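Putative hemolysin (PDB 2RK5) is a predicted membrane protein of the UPF0053 family with CBS domains that may bind flavin adenine dinucleotide; the part crystallised is its transporter-associated domain. Local coordinates at residues P49-F57 with H65-V73; D7-T15 with V78-S86. All coordinates share one frame; numbering follows the deposited sequence. Where two conformers were deposited one is given.

Interaction 1: P49-F57 with H65-V73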
# COMPACT_ATOMS: atom_id res chain seq x y z
N PRO A 49 6.03 0.34 5.02
CA PRO A 49 6.79 0.06 6.26
C PRO A 49 6.46 -1.29 6.81
O PRO A 49 5.53 -1.91 6.32
CB PRO A 49 6.20 1.05 7.26
CG PRO A 49 4.82 1.25 6.80
CD PRO A 49 4.97 1.33 5.29
N SER A 50 7.18 -1.65 7.88
CA SER A 50 6.85 -2.76 8.77
C SER A 50 7.06 -2.34 10.22
O SER A 50 7.57 -1.23 10.54
CB SER A 50 7.73 -3.97 8.46
OG SER A 50 9.10 -3.67 8.64
N GLN A 51 6.68 -3.23 11.14
CA GLN A 51 6.94 -2.96 12.55
C GLN A 51 8.46 -2.84 12.80
O GLN A 51 8.90 -2.02 13.61
CB GLN A 51 6.31 -4.02 13.45
CG GLN A 51 6.64 -3.78 14.91
CD GLN A 51 5.69 -4.44 15.88
OE1 GLN A 51 4.77 -5.17 15.50
NE2 GLN A 51 5.91 -4.17 17.17
N GLU A 52 9.26 -3.64 12.10
CA GLU A 52 10.71 -3.61 12.28
C GLU A 52 11.30 -2.33 11.70
O GLU A 52 12.28 -1.82 12.23
CB GLU A 52 11.36 -4.82 11.59
CG GLU A 52 11.01 -6.16 12.21
CD GLU A 52 9.72 -6.79 11.70
OE1 GLU A 52 8.96 -6.15 10.92
OE2 GLU A 52 9.46 -7.95 12.10
N GLU A 53 10.68 -1.84 10.63
CA GLU A 53 11.20 -0.74 9.85
C GLU A 53 10.08 0.26 9.70
O GLU A 53 9.45 0.35 8.64
CB GLU A 53 11.67 -1.26 8.49
CG GLU A 53 12.82 -2.24 8.66
CD GLU A 53 13.29 -2.92 7.38
OE1 GLU A 53 12.82 -2.53 6.28
OE2 GLU A 53 14.11 -3.86 7.50
N LYS A 54 9.77 0.95 10.81
CA LYS A 54 8.67 1.91 10.81
C LYS A 54 9.00 3.10 9.97
O LYS A 54 10.17 3.46 9.80
CB LYS A 54 8.38 2.39 12.22
CG LYS A 54 7.92 1.27 13.12
CD LYS A 54 7.55 1.76 14.47
CE LYS A 54 7.01 0.62 15.33
NZ LYS A 54 6.87 0.97 16.75
N GLU A 55 7.95 3.73 9.48
CA GLU A 55 8.11 4.93 8.70
C GLU A 55 7.30 6.04 9.34
O GLU A 55 6.16 5.85 9.72
CB GLU A 55 7.70 4.72 7.25
CG GLU A 55 8.65 3.75 6.48
CD GLU A 55 10.03 4.31 6.18
OE1 GLU A 55 10.22 5.53 6.29
OE2 GLU A 55 10.94 3.52 5.83
N HIS A 56 7.93 7.20 9.48
CA HIS A 56 7.34 8.38 10.10
C HIS A 56 7.07 9.42 9.04
O HIS A 56 7.91 9.63 8.17
CB HIS A 56 8.33 8.98 11.07
CG HIS A 56 8.65 8.10 12.23
ND1 HIS A 56 9.15 6.82 12.11
CD2 HIS A 56 8.63 8.37 13.55
CE1 HIS A 56 9.38 6.33 13.31
NE2 HIS A 56 9.08 7.25 14.20
N PHE A 57 5.90 10.05 9.10
CA PHE A 57 5.58 11.13 8.16
C PHE A 57 5.05 12.31 8.94
O PHE A 57 4.12 12.16 9.71
CB PHE A 57 4.52 10.68 7.15
CG PHE A 57 4.38 11.59 5.97
CD1 PHE A 57 5.47 11.89 5.19
CD2 PHE A 57 3.16 12.12 5.61
CE1 PHE A 57 5.36 12.71 4.09
CE2 PHE A 57 3.05 12.96 4.48
CZ PHE A 57 4.15 13.25 3.76
N HIS A 65 0.95 20.36 14.14
CA HIS A 65 1.96 19.47 13.59
C HIS A 65 1.50 18.06 13.91
O HIS A 65 1.15 17.78 15.03
CB HIS A 65 3.34 19.72 14.20
CG HIS A 65 4.36 18.68 13.84
ND1 HIS A 65 5.28 18.84 12.83
CD2 HIS A 65 4.60 17.46 14.37
CE1 HIS A 65 6.04 17.77 12.75
NE2 HIS A 65 5.64 16.90 13.67
N LEU A 66 1.47 17.20 12.90
CA LEU A 66 1.07 15.80 13.06
C LEU A 66 2.26 14.93 12.70
O LEU A 66 2.92 15.16 11.68
CB LEU A 66 -0.06 15.46 12.11
CG LEU A 66 -1.37 16.24 12.19
CD1 LEU A 66 -2.39 15.70 11.17
CD2 LEU A 66 -1.92 16.16 13.54
N GLU A 67 2.49 13.90 13.50
CA GLU A 67 3.45 12.85 13.17
C GLU A 67 2.65 11.56 13.01
O GLU A 67 1.93 11.16 13.92
CB GLU A 67 4.54 12.70 14.24
CG GLU A 67 5.55 11.63 13.88
CD GLU A 67 6.65 11.45 14.91
OE1 GLU A 67 6.52 11.97 16.02
OE2 GLU A 67 7.63 10.73 14.61
N LEU A 68 2.76 10.94 11.83
CA LEU A 68 2.02 9.71 11.51
C LEU A 68 3.03 8.56 11.47
O LEU A 68 4.05 8.67 10.79
CB LEU A 68 1.34 9.82 10.17
CG LEU A 68 0.14 10.74 9.97
CD1 LEU A 68 0.49 12.13 10.33
CD2 LEU A 68 -0.29 10.67 8.52
N ILE A 69 2.73 7.48 12.17
CA ILE A 69 3.60 6.31 12.25
C ILE A 69 2.79 5.04 12.10
O ILE A 69 1.73 4.91 12.69
CB ILE A 69 4.34 6.23 13.61
CG1 ILE A 69 4.91 7.58 14.05
CG2 ILE A 69 5.49 5.22 13.51
CD1 ILE A 69 5.55 7.54 15.46
N ASN A 70 3.29 4.08 11.33
CA ASN A 70 2.55 2.83 11.22
C ASN A 70 2.46 2.15 12.57
O ASN A 70 3.46 2.08 13.31
CB ASN A 70 3.16 1.89 10.20
CG ASN A 70 4.62 1.63 10.45
OD1 ASN A 70 5.40 2.56 10.39
ND2 ASN A 70 5.01 0.36 10.67
N ASP A 71 1.26 1.67 12.89
CA ASP A 71 1.05 0.85 14.08
C ASP A 71 0.74 -0.61 13.74
O ASP A 71 1.06 -1.50 14.51
CB ASP A 71 -0.07 1.45 14.92
CG ASP A 71 -0.41 0.62 16.15
OD1 ASP A 71 0.37 0.64 17.12
OD2 ASP A 71 -1.48 -0.05 16.14
N LYS A 72 0.11 -0.86 12.59
CA LYS A 72 -0.14 -2.24 12.16
C LYS A 72 -0.16 -2.25 10.63
O LYS A 72 -0.74 -1.35 10.02
CB LYS A 72 -1.48 -2.74 12.69
CG LYS A 72 -1.83 -4.15 12.32
CD LYS A 72 -0.99 -5.12 13.04
CE LYS A 72 -1.58 -6.52 13.09
NZ LYS A 72 -0.62 -7.47 13.74
N VAL A 73 0.48 -3.26 10.04
CA VAL A 73 0.53 -3.47 8.61
C VAL A 73 0.11 -4.91 8.31
O VAL A 73 0.53 -5.84 8.99
CB VAL A 73 1.96 -3.24 8.10
CG1 VAL A 73 2.06 -3.52 6.60
CG2 VAL A 73 2.42 -1.82 8.40
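Asn70 and Glu55 meet where the beta hairpin of strands 56-61 and 64-74 opens into the loop 49-55, at the outermost strand of the chain's antiparallel sheet in the transporter-associated domain. The Asn70 amide reaches into this loop and grips it at two points. Its CG stands between the backbone N and the carbonyl carbon (chi1 54°), which turns the amide toward the loop. OD1 accepts the backbone N-H of Glu55 at 2.9 Å from Glu55 N, nearly straight at 167°. On the other branch, ND2 gives a weak bond to Ser50 O. Pro49 lies against the same amide and runs past it in the opposite direction, with Pro49 CB 3.6 Å from Asn70 CG. Lys54 crosses the Asn70 side chain obliquely, its CB 3.5 Å from Asn70 OD1. Tyr41 of helix 37-45 also packs on Pro49 and Asn70, and its hydroxyl is hydrogen-bonded to Glu55 O.

Farther along, the two strands pair directly. His56 and Ile69 form a non-hydrogen-bonded pair and run alongside each other in the same direction. Ile69 CG2 sits over the centre of one face of the imidazole, a CH-pi contact 4.1 Å from the centroid. Phe57 and Leu68 project to the other face of the sheet. The Phe57 ring leads away from Leu68 and packs on Val45 of helix 37-45. The backbones of Phe57 and Leu68 exchange two hydrogen bonds, with Phe57 N 2.9 Å from Leu68 O and Leu68 N 2.8 Å from Phe57 O.

Interaction 2: D7-T15 with V78-S86; sequences DNTYIVLGT and VTKLKILVS
Strands 9-13 and 77-85 are antiparallel neighbours in the middle of the five-stranded sheet of this transporter-associated domain. Tyr10 with Ile83 and Val12 with Leu81 are the hydrogen-bonded pairs, and their side chains share the face covered by helices 18-25 and 37-45. Val12 meets Ile83 nearly perpendicularly, with Val12 CG1 4.0 Å from Ile83 CG1. The other Val12 branch, CG2, lies 3.8 Å from Leu81 CB. Tyr10 CG stands beside the backbone N (chi1 -53°), which lays the ring along the strand to reach Val85. There Tyr10 CE2 is 3.8 Å from Val85 CG2, and the ring packs edge-to-face with Phe25. Ile83 O lies at the edge of the same ring, in its plane.

Thr9, Ile11 and Leu13 project to the opposite face, with Lys80, Lys82 and Leu84. Ile11 CD1 rests 4.0 Å from Lys82 CB. Leu13 runs alongside Lys80, with Leu13 CD2 against the aliphatic Lys80 CE. The pairing runs past both ends of strand 9-13. Val85 N donates to Asn8 O at one end. At the other, Gly14 N donates to Thr79 O at 2.8 Å, from above the carbonyl plane.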
# COMPACT_ATOMS: atom_id res chain seq x y z
N ASP A 7 -2.07 11.66 26.13
CA ASP A 7 -2.31 13.06 25.80
C ASP A 7 -1.72 13.32 24.41
O ASP A 7 -0.59 12.95 24.14
CB ASP A 7 -1.66 14.02 26.81
CG ASP A 7 -2.48 14.19 28.09
OD1 ASP A 7 -3.62 13.66 28.20
OD2 ASP A 7 -1.99 14.88 29.00
N ASN A 8 -2.53 13.91 23.53
CA ASN A 8 -2.12 14.25 22.16
C ASN A 8 -1.60 13.07 21.35
O ASN A 8 -0.85 13.26 20.38
CB ASN A 8 -1.08 15.37 22.21
CG ASN A 8 -1.63 16.64 22.88
OD1 ASN A 8 -1.01 17.19 23.79
ND2 ASN A 8 -2.80 17.08 22.44
N THR A 9 -2.01 11.86 21.72
CA THR A 9 -1.58 10.64 21.04
C THR A 9 -2.79 9.79 20.73
O THR A 9 -3.59 9.51 21.61
CB THR A 9 -0.60 9.85 21.91
OG1 THR A 9 0.40 10.75 22.43
CG2 THR A 9 0.04 8.70 21.13
N TYR A 10 -2.92 9.36 19.47
CA TYR A 10 -4.11 8.67 18.98
C TYR A 10 -3.78 7.46 18.13
O TYR A 10 -2.72 7.42 17.50
CB TYR A 10 -4.97 9.62 18.14
CG TYR A 10 -5.30 10.92 18.83
CD1 TYR A 10 -6.53 11.11 19.44
CD2 TYR A 10 -4.37 11.95 18.88
CE1 TYR A 10 -6.81 12.31 20.11
CE2 TYR A 10 -4.66 13.14 19.53
CZ TYR A 10 -5.88 13.32 20.15
OH TYR A 10 -6.18 14.50 20.81
N ILE A 11 -4.66 6.47 18.14
CA ILE A 11 -4.63 5.39 17.15
C ILE A 11 -5.82 5.58 16.24
O ILE A 11 -6.95 5.76 16.71
CB ILE A 11 -4.64 3.98 17.78
CG1 ILE A 11 -3.43 3.80 18.70
CG2 ILE A 11 -4.64 2.89 16.72
CD1 ILE A 11 -2.10 3.74 17.99
N VAL A 12 -5.55 5.60 14.93
CA VAL A 12 -6.61 5.67 13.91
C VAL A 12 -6.56 4.46 13.00
O VAL A 12 -5.49 3.98 12.67
CB VAL A 12 -6.57 6.97 13.04
CG1 VAL A 12 -6.62 8.19 13.95
CG2 VAL A 12 -5.40 7.01 12.11
N LEU A 13 -7.75 4.04 12.57
CA LEU A 13 -7.88 3.04 11.55
C LEU A 13 -7.42 3.61 10.21
O LEU A 13 -7.77 4.75 9.86
CB LEU A 13 -9.31 2.53 11.43
CG LEU A 13 -9.87 1.94 12.72
CD1 LEU A 13 -11.22 1.34 12.40
CD2 LEU A 13 -8.93 0.91 13.37
N GLY A 14 -6.64 2.82 9.48
CA GLY A 14 -6.15 3.27 8.18
C GLY A 14 -7.26 3.60 7.20
O GLY A 14 -7.10 4.38 6.28
N THR A 15 -8.39 2.93 7.39
CA THR A 15 -9.56 3.11 6.51
C THR A 15 -10.34 4.39 6.84
O THR A 15 -11.27 4.75 6.13
CB THR A 15 -10.53 1.90 6.59
OG1 THR A 15 -10.80 1.63 7.96
CG2 THR A 15 -9.89 0.70 5.92
N VAL A 78 -1.26 -0.44 5.43
CA VAL A 78 -1.21 0.09 6.79
C VAL A 78 -2.64 0.12 7.26
O VAL A 78 -3.47 0.90 6.77
CB VAL A 78 -0.61 1.49 6.81
CG1 VAL A 78 -0.42 1.93 8.25
CG2 VAL A 78 0.73 1.48 6.08
N THR A 79 -2.95 -0.69 8.26
CA THR A 79 -4.32 -0.79 8.77
C THR A 79 -4.57 0.03 10.05
O THR A 79 -5.74 0.33 10.37
CB THR A 79 -4.67 -2.25 9.01
OG1 THR A 79 -3.78 -2.78 9.98
CG2 THR A 79 -4.53 -3.03 7.73
N LYS A 80 -3.51 0.39 10.78
CA LYS A 80 -3.60 1.27 11.95
C LYS A 80 -2.42 2.19 11.96
O LYS A 80 -1.30 1.78 11.64
CB LYS A 80 -3.64 0.50 13.25
CG LYS A 80 -4.89 -0.33 13.47
CD LYS A 80 -5.01 -0.89 14.89
CE LYS A 80 -6.28 -1.76 15.03
NZ LYS A 80 -6.42 -2.46 16.35
N LEU A 81 -2.68 3.45 12.31
CA LEU A 81 -1.66 4.47 12.44
C LEU A 81 -1.69 5.07 13.83
O LEU A 81 -2.76 5.26 14.40
CB LEU A 81 -1.89 5.60 11.45
CG LEU A 81 -1.55 5.40 9.98
CD1 LEU A 81 -2.15 6.56 9.17
CD2 LEU A 81 -0.02 5.39 9.79
N LYS A 82 -0.51 5.41 14.35
CA LYS A 82 -0.36 6.26 15.51
C LYS A 82 -0.22 7.70 15.05
O LYS A 82 0.56 7.97 14.14
CB LYS A 82 0.87 5.86 16.29
CG LYS A 82 1.01 6.53 17.64
CD LYS A 82 2.29 6.05 18.32
CE LYS A 82 2.27 6.32 19.78
NZ LYS A 82 3.40 5.60 20.44
N ILE A 83 -0.98 8.61 15.66
CA ILE A 83 -0.94 10.04 15.32
C ILE A 83 -0.55 10.78 16.57
O ILE A 83 -1.20 10.64 17.60
CB ILE A 83 -2.34 10.56 14.89
CG1 ILE A 83 -2.94 9.63 13.85
CG2 ILE A 83 -2.25 12.03 14.40
CD1 ILE A 83 -2.26 9.56 12.52
N LEU A 84 0.52 11.56 16.48
CA LEU A 84 0.93 12.43 17.59
C LEU A 84 0.72 13.87 17.16
O LEU A 84 1.21 14.28 16.08
CB LEU A 84 2.41 12.20 17.90
CG LEU A 84 2.87 10.80 18.34
CD1 LEU A 84 1.81 10.05 19.06
CD2 LEU A 84 3.41 10.01 17.20
N VAL A 85 -0.01 14.62 17.98
CA VAL A 85 -0.35 16.00 17.64
C VAL A 85 0.48 16.98 18.46
O VAL A 85 0.62 16.83 19.69
CB VAL A 85 -1.85 16.29 17.85
CG1 VAL A 85 -2.19 17.70 17.38
CG2 VAL A 85 -2.72 15.27 17.06
N SER A 86 1.02 17.97 17.74
CA SER A 86 2.02 18.95 18.16
C SER A 86 2.99 18.56 19.22
O SER A 86 3.77 17.64 18.95
CB SER A 86 1.40 20.32 18.29
OG SER A 86 0.93 20.64 17.01

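Overall arrangement
Interactions 1 and 2 belong to one sheet, and their centres lie about 9 Å apart. They meet where strand 64-74 runs beside strand 77-85. Ile69 O is 2.8 Å from Lys82 N and His65 O is 2.7 Å from Ser86 N, both probable hydrogen bonds. On the helix-covered face, Leu68 CG packs 3.7 Å from Ile83 CD1, which continues the apolar face from one contact to the other. The chain between 15 and 78 contains both segments of interaction 1. Asp71 and Lys72 both face Lys80 in a classic beta bulge, which interrupts the pairing near Lys80. Val73 O also receives a hydrogen bond from Asn33 of the second subunit.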